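Local coordinates for NO-binding heme-dependent sensor protein (Shewanella oneidensis, PDB 4U9B) that probably senses nitric oxide through a bound heme, as a member of the H-NOX family of gas-sensing signaling proteins, at residues T82-K87 with D100-E105; L94-H99 with N126-R131; S114-N119 with L130-P135. All coordinates share one frame; numbering follows the deposited sequence.

Interaction 1: residues T82-K87 with D100-E105; sequences TDVVDK and DVIHLE. With HEM (protoporphyrin IX containing Fe), chain B.
The carboxylate of Glu-105 meets Lys-87 over one of its faces: NZ stands well off the plane of the group, above OE2, while OE1, at the other corner, forms a salt bridge with Lys-108. The second flat group is the porphyrin, and Ile-102 lies on it, with CG2 over the face of one pyrrole, 3.8 Å from HEM NC. This is the proximal side of the H-NOX fold, where helix 98-109 runs past the heme and the short helix 82-85 packs beside it.

The salt bridge from Lys-87 NZ to Glu-105 OE2 measures 2.5 Å, a length too short to be trusted in detail. The two side chains reach for each other tip to tip, the lysine extended beyond CG and the glutamate folded at chi2 (-56°). Glu-105 is buried, and the two lysines probably balance its charge.

Beneath the ion pair the contact is apolar. Val-84 splits its methyls: CG1 touches Ile-102 CD1 at 3.6 Å, and CG2 lies 3.8 Å from Glu-105 CB. Ile-102 CD1 also reaches the heme rim, 3.6 Å from HEM CMC, a methyl that Val-85 CG2 approaches as well. Ile-102 thus touches the neighbouring helix, the porphyrin and the bound nitric oxide. At the exposed end, the shaft of the lysine rests on the helix, Lys-87 CD lying 3.8 Å from Val-101 CG1.

Interaction 2: residues L94-H99 with N126-R131; sequences LVMGIH and NQIALR. With HEM (protoporphyrin IX containing Fe), chain B; PO4 (phosphate ion), chain E.
Val-95 CG1 sits between two side chains of strand 128-131, touching Ile-128 CG2 at 3.9 Å and Leu-130 CD1 at the same 3.9 Å. CG1, anti to the backbone N (chi1 179°), is the methyl that reaches between them, and both contacts are made by it. Leu-130 brings up its second branch too, CD2 coming within 4.1 Å of Val-95 CG1. All three residues are buried, and Leu-146 of helix 139-152 closes in on both Val-95 and Leu-130.

Toward both ends the fit slackens. Met-96, partly exposed, bends at chi2 and chi3, and its sulfur is 4.1 Å from Ile-128 CG2. In the other direction Ile-98 CD1 stays 4.5 Å from Leu-130 CD2 and has its closer partner in the heme: CD1 lies 3.6 Å from the vinyl carbon HEM CAB. Leu-94 CD2 approaches the same vinyl, so the two residues take hold of it together.

His-99 is on the solvent side and makes no contact with strand 128-131. Its NE2 donates a hydrogen bond of 3.1 Å to O1 of a phosphate ion, probably from the crystallisation liquor, which lies at the edge of the imidazole.

No hydrogen bond joins the segments. Apolar packing alone sets the helical turns on the sheet, the helix-on-sheet layer that flanks the proximal heme pocket of the H-NOX fold.

Interaction 3: residues S114-N119 with L130-P135; sequences SLPHIN and LRYSSP. With HEM (protoporphyrin IX containing Fe), chain B; PO4 (phosphate ion), chain E.
Tyr-132 touches Ile-118 of the neighbouring strand and Pro-116 just before it on its way to the heme. Chi1 of 172° sets CG anti to the backbone N, and from CB the ring runs out on the face of the sheet shared with Ile-118. CD2 comes first, 3.9 Å from Ile-118 CG1. One atom farther, CE2 packs closely on Pro-116 CB at 3.4 Å. CZ follows, 3.5 Å from the propionate oxygen HEM O2A. At the tip, OH gives a hydrogen bond of 2.6 Å to HEM O2A, which lies in the plane of the ring, and Leu-138 N bonds to the same hydroxyl.

The other oxygen of that propionate, HEM O1A, takes a 2.7 Å hydrogen bond from Ser-134 OG, so both oxygens are gripped. Ser-114 N bonds to HEM O2D of the second propionate. Pro-116 and Ile-118 lie against the porphyrin itself, Ile-118 CD1 being 3.7 Å from HEM CHB. Ile-118 CG2 also meets Leu-130 CD1, at 3.6 Å.

The strands run antiparallel at 171°. His-117 with Ser-133 and Asn-119 with Arg-131 are hydrogen-bonded pairs, and Ile-118 with Tyr-132 is the non-hydrogen-bonded pair between them. On the opposite face, a water takes hydrogen bonds from Asn-119 ND2 and Arg-131 NH1, while His-117 ND1 and Asn-119 ND2 both donate to PO4 O2.

Tyr-132 and Ser-134, together with Arg-136, make up the Tyr-x-Ser-x-Arg motif, the propionate-binding signature of H-NOX proteins, carried here by the end of a beta hairpin.

In the fold
Helix 98-109 is common to interactions 1 and 2, and at its start Ile-102 N probably hydrogen-bonds to Gly-97 O, 2.9 Å away. Interactions 2 and 3 share Leu-130 and Arg-131 on strand 128-133, have centres 12 Å apart, and meet where Ile-98 CG2 packs on Ile-118 CG2 at 3.7 Å. Each of the three supplies one residue around the nitric oxide: Ile-102, Ile-98 and Leu-115. Interactions 1 and 3 touch through His-103 ND1 and Leu-115 CD1, 3.4 Å apart. His-103 can be the axial ligand of the iron, yet its NE2 is 10.4 Å from HEM FE here, consistent with cleavage of the iron-histidine bond on nitric oxide binding.

Interaction 1: residues T82-K87 with D100-E105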
# COMPACT_ATOMS: atom_id res chain seq x y z
N THR A 82 13.65 -7.77 1.60
CA THR A 82 13.43 -9.10 2.15
C THR A 82 13.85 -9.19 3.62
O THR A 82 13.21 -9.88 4.41
CB THR A 82 14.19 -10.17 1.35
OG1 THR A 82 15.60 -9.91 1.41
CG2 THR A 82 13.74 -10.17 -0.11
N ASP A 83 14.92 -8.49 3.98
CA ASP A 83 15.43 -8.49 5.35
C ASP A 83 14.36 -8.02 6.34
O ASP A 83 14.27 -8.54 7.45
CB ASP A 83 16.67 -7.61 5.48
CG ASP A 83 17.97 -8.36 5.22
OD1 ASP A 83 17.92 -9.44 4.60
OD2 ASP A 83 19.03 -7.86 5.64
N VAL A 84 13.57 -7.04 5.93
CA VAL A 84 12.53 -6.49 6.80
C VAL A 84 11.41 -7.50 7.02
O VAL A 84 11.02 -7.77 8.15
CB VAL A 84 11.95 -5.19 6.21
CG1 VAL A 84 10.79 -4.68 7.06
CG2 VAL A 84 13.03 -4.13 6.10
N VAL A 85 10.90 -8.07 5.93
CA VAL A 85 9.78 -9.00 6.00
C VAL A 85 10.20 -10.30 6.70
O VAL A 85 9.40 -10.90 7.42
CB VAL A 85 9.22 -9.31 4.61
CG1 VAL A 85 8.05 -10.29 4.69
CG2 VAL A 85 8.76 -8.03 3.93
N ASP A 86 11.44 -10.72 6.48
CA ASP A 86 11.95 -11.95 7.09
C ASP A 86 11.96 -11.89 8.62
O ASP A 86 12.11 -12.92 9.28
CB ASP A 86 13.38 -12.24 6.60
CG ASP A 86 13.41 -12.74 5.16
OD1 ASP A 86 12.35 -13.12 4.62
OD2 ASP A 86 14.52 -12.77 4.58
N LYS A 87 11.80 -10.70 9.18
CA LYS A 87 11.77 -10.53 10.63
C LYS A 87 10.53 -11.15 11.27
O LYS A 87 10.48 -11.33 12.49
CB LYS A 87 11.83 -9.05 10.99
CG LYS A 87 13.17 -8.39 10.75
CD LYS A 87 13.16 -6.97 11.26
CE LYS A 87 14.57 -6.42 11.43
NZ LYS A 87 14.55 -5.15 12.20
N ASP A 100 5.92 -0.49 14.97
CA ASP A 100 7.24 -0.51 15.58
C ASP A 100 8.32 -0.83 14.56
O ASP A 100 9.19 -0.00 14.27
CB ASP A 100 7.30 -1.54 16.71
CG ASP A 100 6.41 -1.17 17.88
OD1 ASP A 100 6.03 0.01 18.00
OD2 ASP A 100 6.11 -2.07 18.70
N VAL A 101 8.25 -2.03 14.01
CA VAL A 101 9.33 -2.59 13.21
C VAL A 101 9.40 -2.00 11.80
O VAL A 101 10.45 -1.49 11.40
CB VAL A 101 9.20 -4.12 13.12
CG1 VAL A 101 10.34 -4.73 12.32
CG2 VAL A 101 9.16 -4.72 14.52
N ILE A 102 8.30 -2.06 11.05
CA ILE A 102 8.30 -1.56 9.67
C ILE A 102 8.65 -0.08 9.64
O ILE A 102 9.51 0.34 8.86
CB ILE A 102 6.94 -1.77 8.98
CG1 ILE A 102 6.55 -3.25 8.96
CG2 ILE A 102 6.97 -1.20 7.56
CD1 ILE A 102 7.36 -4.11 8.03
N HIS A 103 7.98 0.71 10.47
CA HIS A 103 8.20 2.16 10.52
C HIS A 103 9.68 2.46 10.74
O HIS A 103 10.25 3.31 10.06
CB HIS A 103 7.35 2.78 11.64
CG HIS A 103 7.25 4.27 11.57
ND1 HIS A 103 6.24 4.92 10.89
CD2 HIS A 103 8.03 5.25 12.10
CE1 HIS A 103 6.40 6.23 11.00
NE2 HIS A 103 7.48 6.45 11.73
N LEU A 104 10.29 1.75 11.69
CA LEU A 104 11.70 1.94 12.00
C LEU A 104 12.59 1.62 10.82
O LEU A 104 13.45 2.41 10.44
CB LEU A 104 12.11 1.07 13.19
CG LEU A 104 13.59 1.15 13.55
CD1 LEU A 104 13.91 2.51 14.15
CD2 LEU A 104 14.00 0.04 14.48
N GLU A 105 12.40 0.43 10.24
CA GLU A 105 13.28 -0.03 9.18
C GLU A 105 13.16 0.83 7.93
O GLU A 105 14.13 1.03 7.21
CB GLU A 105 12.99 -1.50 8.84
CG GLU A 105 13.21 -2.48 10.00
CD GLU A 105 14.61 -2.42 10.59
OE1 GLU A 105 15.56 -2.05 9.85
OE2 GLU A 105 14.77 -2.74 11.78
CHA HEM B . 3.79 3.35 2.34
CHB HEM B . 0.77 0.46 4.78
CHC HEM B . 4.05 -3.08 4.73
CHD HEM B . 7.38 0.18 3.40
C1A HEM B . 2.64 2.79 2.84
C2A HEM B . 1.28 3.22 2.56
C3A HEM B . 0.46 2.42 3.23
C4A HEM B . 1.25 1.46 3.97
CMA HEM B . -1.08 2.47 3.25
CAA HEM B . 0.87 4.39 1.64
CBA HEM B . 1.24 5.74 2.27
CGA HEM B . 0.17 6.28 3.20
O1A HEM B . 0.36 7.40 3.74
O2A HEM B . -0.89 5.62 3.40
C1B HEM B . 1.36 -0.77 4.94
C2B HEM B . 0.72 -1.97 5.44
C3B HEM B . 1.63 -2.95 5.44
C4B HEM B . 2.87 -2.40 4.91
CMB HEM B . -0.76 -1.98 5.89
CAB HEM B . 1.50 -4.44 5.85
CBB HEM B . 0.33 -5.09 5.94
C1C HEM B . 5.25 -2.51 4.37
C2C HEM B . 6.51 -3.21 4.25
C3C HEM B . 7.46 -2.33 3.89
C4C HEM B . 6.81 -1.03 3.76
CMC HEM B . 6.71 -4.72 4.50
CAC HEM B . 8.94 -2.71 3.65
CBC HEM B . 9.92 -1.82 3.54
C1D HEM B . 6.72 1.28 2.90
C2D HEM B . 7.35 2.33 2.15
C3D HEM B . 6.23 3.32 1.82
C4D HEM B . 5.04 2.77 2.41
CMD HEM B . 8.83 2.44 1.75
CAD HEM B . 6.35 4.63 1.02
CBD HEM B . 6.66 5.79 1.96
CGD HEM B . 6.75 7.06 1.15
O1D HEM B . 6.21 7.07 0.02
O2D HEM B . 7.37 8.05 1.63
NA HEM B . 2.58 1.71 3.70
NB HEM B . 2.67 -1.07 4.62
NC HEM B . 5.47 -1.18 4.07
ND HEM B . 5.36 1.57 3.03
FE HEM B . 4.06 0.33 4.04

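Interaction 2: residues L94-H99 with N126-R131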
# COMPACT_ATOMS: atom_id res chain seq x y z
N LEU A 94 3.59 -9.63 11.73
CA LEU A 94 3.87 -8.58 10.75
C LEU A 94 2.97 -7.38 10.98
O LEU A 94 3.45 -6.25 11.09
CB LEU A 94 3.69 -9.11 9.32
CG LEU A 94 4.15 -8.18 8.18
CD1 LEU A 94 4.54 -9.01 6.97
CD2 LEU A 94 3.08 -7.16 7.79
N VAL A 95 1.66 -7.62 11.05
CA VAL A 95 0.69 -6.54 11.20
C VAL A 95 0.91 -5.76 12.50
O VAL A 95 0.88 -4.53 12.51
CB VAL A 95 -0.75 -7.08 11.18
CG1 VAL A 95 -1.76 -5.95 11.37
CG2 VAL A 95 -1.02 -7.81 9.87
N MET A 96 1.12 -6.49 13.59
CA MET A 96 1.38 -5.86 14.87
C MET A 96 2.74 -5.17 14.90
O MET A 96 3.03 -4.38 15.79
CB MET A 96 1.29 -6.90 15.99
CG MET A 96 -0.12 -7.44 16.20
SD MET A 96 -1.30 -6.17 16.69
CE MET A 96 -0.68 -5.77 18.32
N GLY A 97 3.57 -5.48 13.90
CA GLY A 97 4.90 -4.90 13.80
C GLY A 97 5.01 -3.75 12.82
O GLY A 97 6.10 -3.21 12.62
N ILE A 98 3.91 -3.37 12.19
CA ILE A 98 3.93 -2.26 11.24
C ILE A 98 4.35 -0.98 11.96
O ILE A 98 5.19 -0.22 11.47
CB ILE A 98 2.56 -2.04 10.55
CG1 ILE A 98 2.19 -3.26 9.70
CG2 ILE A 98 2.59 -0.78 9.68
CD1 ILE A 98 0.77 -3.22 9.14
N HIS A 99 3.77 -0.75 13.13
CA HIS A 99 3.99 0.49 13.87
C HIS A 99 5.42 0.60 14.39
O HIS A 99 6.06 1.64 14.27
CB HIS A 99 3.01 0.59 15.04
CG HIS A 99 3.12 1.88 15.81
ND1 HIS A 99 3.61 1.94 17.09
CD2 HIS A 99 2.79 3.15 15.46
CE1 HIS A 99 3.58 3.20 17.51
NE2 HIS A 99 3.09 3.95 16.54
N ASN A 126 -8.59 -12.79 19.20
CA ASN A 126 -7.57 -12.96 18.16
C ASN A 126 -7.89 -12.23 16.85
O ASN A 126 -7.29 -12.51 15.82
CB ASN A 126 -7.32 -14.45 17.89
CG ASN A 126 -6.65 -15.14 19.06
OD1 ASN A 126 -5.88 -14.53 19.80
ND2 ASN A 126 -6.93 -16.43 19.23
N GLN A 127 -8.84 -11.30 16.90
CA GLN A 127 -9.00 -10.34 15.82
C GLN A 127 -7.98 -9.24 16.04
O GLN A 127 -7.56 -8.99 17.17
CB GLN A 127 -10.42 -9.77 15.76
CG GLN A 127 -11.49 -10.81 15.45
CD GLN A 127 -12.89 -10.20 15.38
OE1 GLN A 127 -13.15 -9.15 15.97
NE2 GLN A 127 -13.79 -10.87 14.67
N ILE A 128 -7.56 -8.59 14.96
CA ILE A 128 -6.64 -7.46 15.03
C ILE A 128 -7.38 -6.18 14.68
O ILE A 128 -7.99 -6.09 13.62
CB ILE A 128 -5.44 -7.64 14.08
CG1 ILE A 128 -4.69 -8.93 14.40
CG2 ILE A 128 -4.50 -6.44 14.17
CD1 ILE A 128 -3.72 -9.37 13.31
N ALA A 129 -7.33 -5.19 15.57
CA ALA A 129 -7.90 -3.88 15.31
C ALA A 129 -6.80 -2.93 14.84
O ALA A 129 -5.93 -2.55 15.62
CB ALA A 129 -8.58 -3.33 16.55
N LEU A 130 -6.86 -2.56 13.57
CA LEU A 130 -5.82 -1.73 12.96
C LEU A 130 -6.34 -0.34 12.65
O LEU A 130 -7.19 -0.17 11.77
CB LEU A 130 -5.30 -2.41 11.69
CG LEU A 130 -3.91 -1.96 11.21
CD1 LEU A 130 -2.84 -2.29 12.24
CD2 LEU A 130 -3.59 -2.61 9.88
N ARG A 131 -5.83 0.65 13.37
CA ARG A 131 -6.19 2.04 13.12
C ARG A 131 -5.29 2.60 12.03
O ARG A 131 -4.08 2.42 12.07
CB ARG A 131 -6.06 2.88 14.39
CG ARG A 131 -6.49 4.34 14.21
CD ARG A 131 -6.05 5.20 15.39
NE ARG A 131 -6.50 6.58 15.26
CZ ARG A 131 -5.82 7.55 14.64
NH1 ARG A 131 -4.64 7.31 14.08
NH2 ARG A 131 -6.33 8.77 14.58
CHA HEM B . 3.79 3.35 2.34
CHB HEM B . 0.77 0.46 4.78
CHC HEM B . 4.05 -3.08 4.73
CHD HEM B . 7.38 0.18 3.40
C1A HEM B . 2.64 2.79 2.84
C2A HEM B . 1.28 3.22 2.56
C3A HEM B . 0.46 2.42 3.23
C4A HEM B . 1.25 1.46 3.97
CMA HEM B . -1.08 2.47 3.25
CAA HEM B . 0.87 4.39 1.64
CBA HEM B . 1.24 5.74 2.27
CGA HEM B . 0.17 6.28 3.20
O1A HEM B . 0.36 7.40 3.74
O2A HEM B . -0.89 5.62 3.40
C1B HEM B . 1.36 -0.77 4.94
C2B HEM B . 0.72 -1.97 5.44
C3B HEM B . 1.63 -2.95 5.44
C4B HEM B . 2.87 -2.40 4.91
CMB HEM B . -0.76 -1.98 5.89
CAB HEM B . 1.50 -4.44 5.85
CBB HEM B . 0.33 -5.09 5.94
C1C HEM B . 5.25 -2.51 4.37
C2C HEM B . 6.51 -3.21 4.25
C3C HEM B . 7.46 -2.33 3.89
C4C HEM B . 6.81 -1.03 3.76
CMC HEM B . 6.71 -4.72 4.50
CAC HEM B . 8.94 -2.71 3.65
CBC HEM B . 9.92 -1.82 3.54
C1D HEM B . 6.72 1.28 2.90
C2D HEM B . 7.35 2.33 2.15
C3D HEM B . 6.23 3.32 1.82
C4D HEM B . 5.04 2.77 2.41
CMD HEM B . 8.83 2.44 1.75
CAD HEM B . 6.35 4.63 1.02
CBD HEM B . 6.66 5.79 1.96
CGD HEM B . 6.75 7.06 1.15
O1D HEM B . 6.21 7.07 0.02
O2D HEM B . 7.37 8.05 1.63
NA HEM B . 2.58 1.71 3.70
NB HEM B . 2.67 -1.07 4.62
NC HEM B . 5.47 -1.18 4.07
ND HEM B . 5.36 1.57 3.03
FE HEM B . 4.06 0.33 4.04
P PO4 E . 1.63 7.39 15.99
O1 PO4 E . 3.00 6.87 15.65
O2 PO4 E . 0.63 6.87 14.98
O3 PO4 E . 1.24 6.91 17.37
O4 PO4 E . 1.64 8.90 15.96

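Interaction 3: residues S114-N119 with L130-P135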
# COMPACT_ATOMS: atom_id res chain seq x y z
N SER A 114 7.30 9.29 3.93
CA SER A 114 5.97 9.71 4.36
C SER A 114 5.11 8.48 4.61
O SER A 114 4.47 7.95 3.70
CB SER A 114 5.32 10.62 3.32
OG SER A 114 6.04 11.84 3.21
N LEU A 115 5.12 8.02 5.85
CA LEU A 115 4.42 6.80 6.23
C LEU A 115 3.08 7.12 6.86
O LEU A 115 2.91 8.18 7.47
CB LEU A 115 5.27 5.97 7.19
CG LEU A 115 6.52 5.33 6.59
CD1 LEU A 115 7.42 4.80 7.70
CD2 LEU A 115 6.15 4.22 5.62
N PRO A 116 2.11 6.21 6.72
CA PRO A 116 0.83 6.43 7.40
C PRO A 116 0.95 6.20 8.90
O PRO A 116 1.90 5.56 9.35
CB PRO A 116 -0.07 5.37 6.77
CG PRO A 116 0.85 4.27 6.40
CD PRO A 116 2.12 4.96 5.95
N HIS A 117 0.00 6.74 9.65
CA HIS A 117 -0.12 6.41 11.06
C HIS A 117 -0.90 5.11 11.18
O HIS A 117 -2.08 5.06 10.84
CB HIS A 117 -0.81 7.53 11.83
CG HIS A 117 0.00 8.79 11.91
ND1 HIS A 117 1.02 8.97 12.82
CD2 HIS A 117 -0.05 9.93 11.18
CE1 HIS A 117 1.55 10.17 12.65
NE2 HIS A 117 0.92 10.77 11.67
N ILE A 118 -0.22 4.06 11.63
CA ILE A 118 -0.84 2.75 11.77
C ILE A 118 -0.57 2.21 13.17
O ILE A 118 0.57 2.19 13.62
CB ILE A 118 -0.33 1.78 10.68
CG1 ILE A 118 -0.96 2.15 9.33
CG2 ILE A 118 -0.67 0.33 11.04
CD1 ILE A 118 -0.53 1.30 8.15
N ASN A 119 -1.64 1.80 13.84
CA ASN A 119 -1.56 1.24 15.18
C ASN A 119 -2.43 0.00 15.28
O ASN A 119 -3.59 0.03 14.87
CB ASN A 119 -1.99 2.27 16.23
CG ASN A 119 -1.04 3.45 16.32
OD1 ASN A 119 -0.15 3.48 17.16
ND2 ASN A 119 -1.24 4.44 15.45
N LEU A 130 -6.86 -2.56 13.57
CA LEU A 130 -5.82 -1.73 12.96
C LEU A 130 -6.34 -0.34 12.65
O LEU A 130 -7.19 -0.17 11.77
CB LEU A 130 -5.30 -2.41 11.69
CG LEU A 130 -3.91 -1.96 11.21
CD1 LEU A 130 -2.84 -2.29 12.24
CD2 LEU A 130 -3.59 -2.61 9.88
N ARG A 131 -5.83 0.65 13.37
CA ARG A 131 -6.19 2.04 13.12
C ARG A 131 -5.29 2.60 12.03
O ARG A 131 -4.08 2.42 12.07
CB ARG A 131 -6.06 2.88 14.39
CG ARG A 131 -6.49 4.34 14.21
CD ARG A 131 -6.05 5.20 15.39
NE ARG A 131 -6.50 6.58 15.26
CZ ARG A 131 -5.82 7.55 14.64
NH1 ARG A 131 -4.64 7.31 14.08
NH2 ARG A 131 -6.33 8.77 14.58
N TYR A 132 -5.90 3.28 11.06
CA TYR A 132 -5.17 3.91 9.97
C TYR A 132 -5.51 5.40 9.89
O TYR A 132 -6.68 5.78 9.95
CB TYR A 132 -5.48 3.23 8.64
CG TYR A 132 -4.92 3.95 7.43
CD1 TYR A 132 -5.64 4.96 6.80
CD2 TYR A 132 -3.68 3.61 6.92
CE1 TYR A 132 -5.13 5.62 5.71
CE2 TYR A 132 -3.16 4.27 5.81
CZ TYR A 132 -3.89 5.27 5.21
OH TYR A 132 -3.38 5.93 4.11
N SER A 133 -4.48 6.23 9.75
CA SER A 133 -4.66 7.66 9.53
C SER A 133 -3.55 8.17 8.62
O SER A 133 -2.39 7.81 8.80
CB SER A 133 -4.64 8.42 10.86
OG SER A 133 -5.10 9.74 10.68
N SER A 134 -3.91 8.99 7.63
CA SER A 134 -2.92 9.55 6.72
C SER A 134 -3.50 10.67 5.84
O SER A 134 -4.63 10.56 5.38
CB SER A 134 -2.34 8.46 5.82
OG SER A 134 -1.46 9.01 4.85
N PRO A 135 -2.72 11.74 5.60
CA PRO A 135 -3.15 12.77 4.65
C PRO A 135 -3.37 12.21 3.24
O PRO A 135 -4.12 12.79 2.46
CB PRO A 135 -1.99 13.77 4.65
CG PRO A 135 -1.29 13.55 5.93
CD PRO A 135 -1.45 12.10 6.25
CHA HEM B . 3.79 3.35 2.34
CHB HEM B . 0.77 0.46 4.78
CHC HEM B . 4.05 -3.08 4.73
CHD HEM B . 7.38 0.18 3.40
C1A HEM B . 2.64 2.79 2.84
C2A HEM B . 1.28 3.22 2.56
C3A HEM B . 0.46 2.42 3.23
C4A HEM B . 1.25 1.46 3.97
CMA HEM B . -1.08 2.47 3.25
CAA HEM B . 0.87 4.39 1.64
CBA HEM B . 1.24 5.74 2.27
CGA HEM B . 0.17 6.28 3.20
O1A HEM B . 0.36 7.40 3.74
O2A HEM B . -0.89 5.62 3.40
C1B HEM B . 1.36 -0.77 4.94
C2B HEM B . 0.72 -1.97 5.44
C3B HEM B . 1.63 -2.95 5.44
C4B HEM B . 2.87 -2.40 4.91
CMB HEM B . -0.76 -1.98 5.89
CAB HEM B . 1.50 -4.44 5.85
CBB HEM B . 0.33 -5.09 5.94
C1C HEM B . 5.25 -2.51 4.37
C2C HEM B . 6.51 -3.21 4.25
C3C HEM B . 7.46 -2.33 3.89
C4C HEM B . 6.81 -1.03 3.76
CMC HEM B . 6.71 -4.72 4.50
CAC HEM B . 8.94 -2.71 3.65
CBC HEM B . 9.92 -1.82 3.54
C1D HEM B . 6.72 1.28 2.90
C2D HEM B . 7.35 2.33 2.15
C3D HEM B . 6.23 3.32 1.82
C4D HEM B . 5.04 2.77 2.41
CMD HEM B . 8.83 2.44 1.75
CAD HEM B . 6.35 4.63 1.02
CBD HEM B . 6.66 5.79 1.96
CGD HEM B . 6.75 7.06 1.15
O1D HEM B . 6.21 7.07 0.02
O2D HEM B . 7.37 8.05 1.63
NA HEM B . 2.58 1.71 3.70
NB HEM B . 2.67 -1.07 4.62
NC HEM B . 5.47 -1.18 4.07
ND HEM B . 5.36 1.57 3.03
FE HEM B . 4.06 0.33 4.04
P PO4 E . 1.63 7.39 15.99
O1 PO4 E . 3.00 6.87 15.65
O2 PO4 E . 0.63 6.87 14.98
O3 PO4 E . 1.24 6.91 17.37
O4 PO4 E . 1.64 8.90 15.96
O HOH W 1 -3.19 5.08 13.60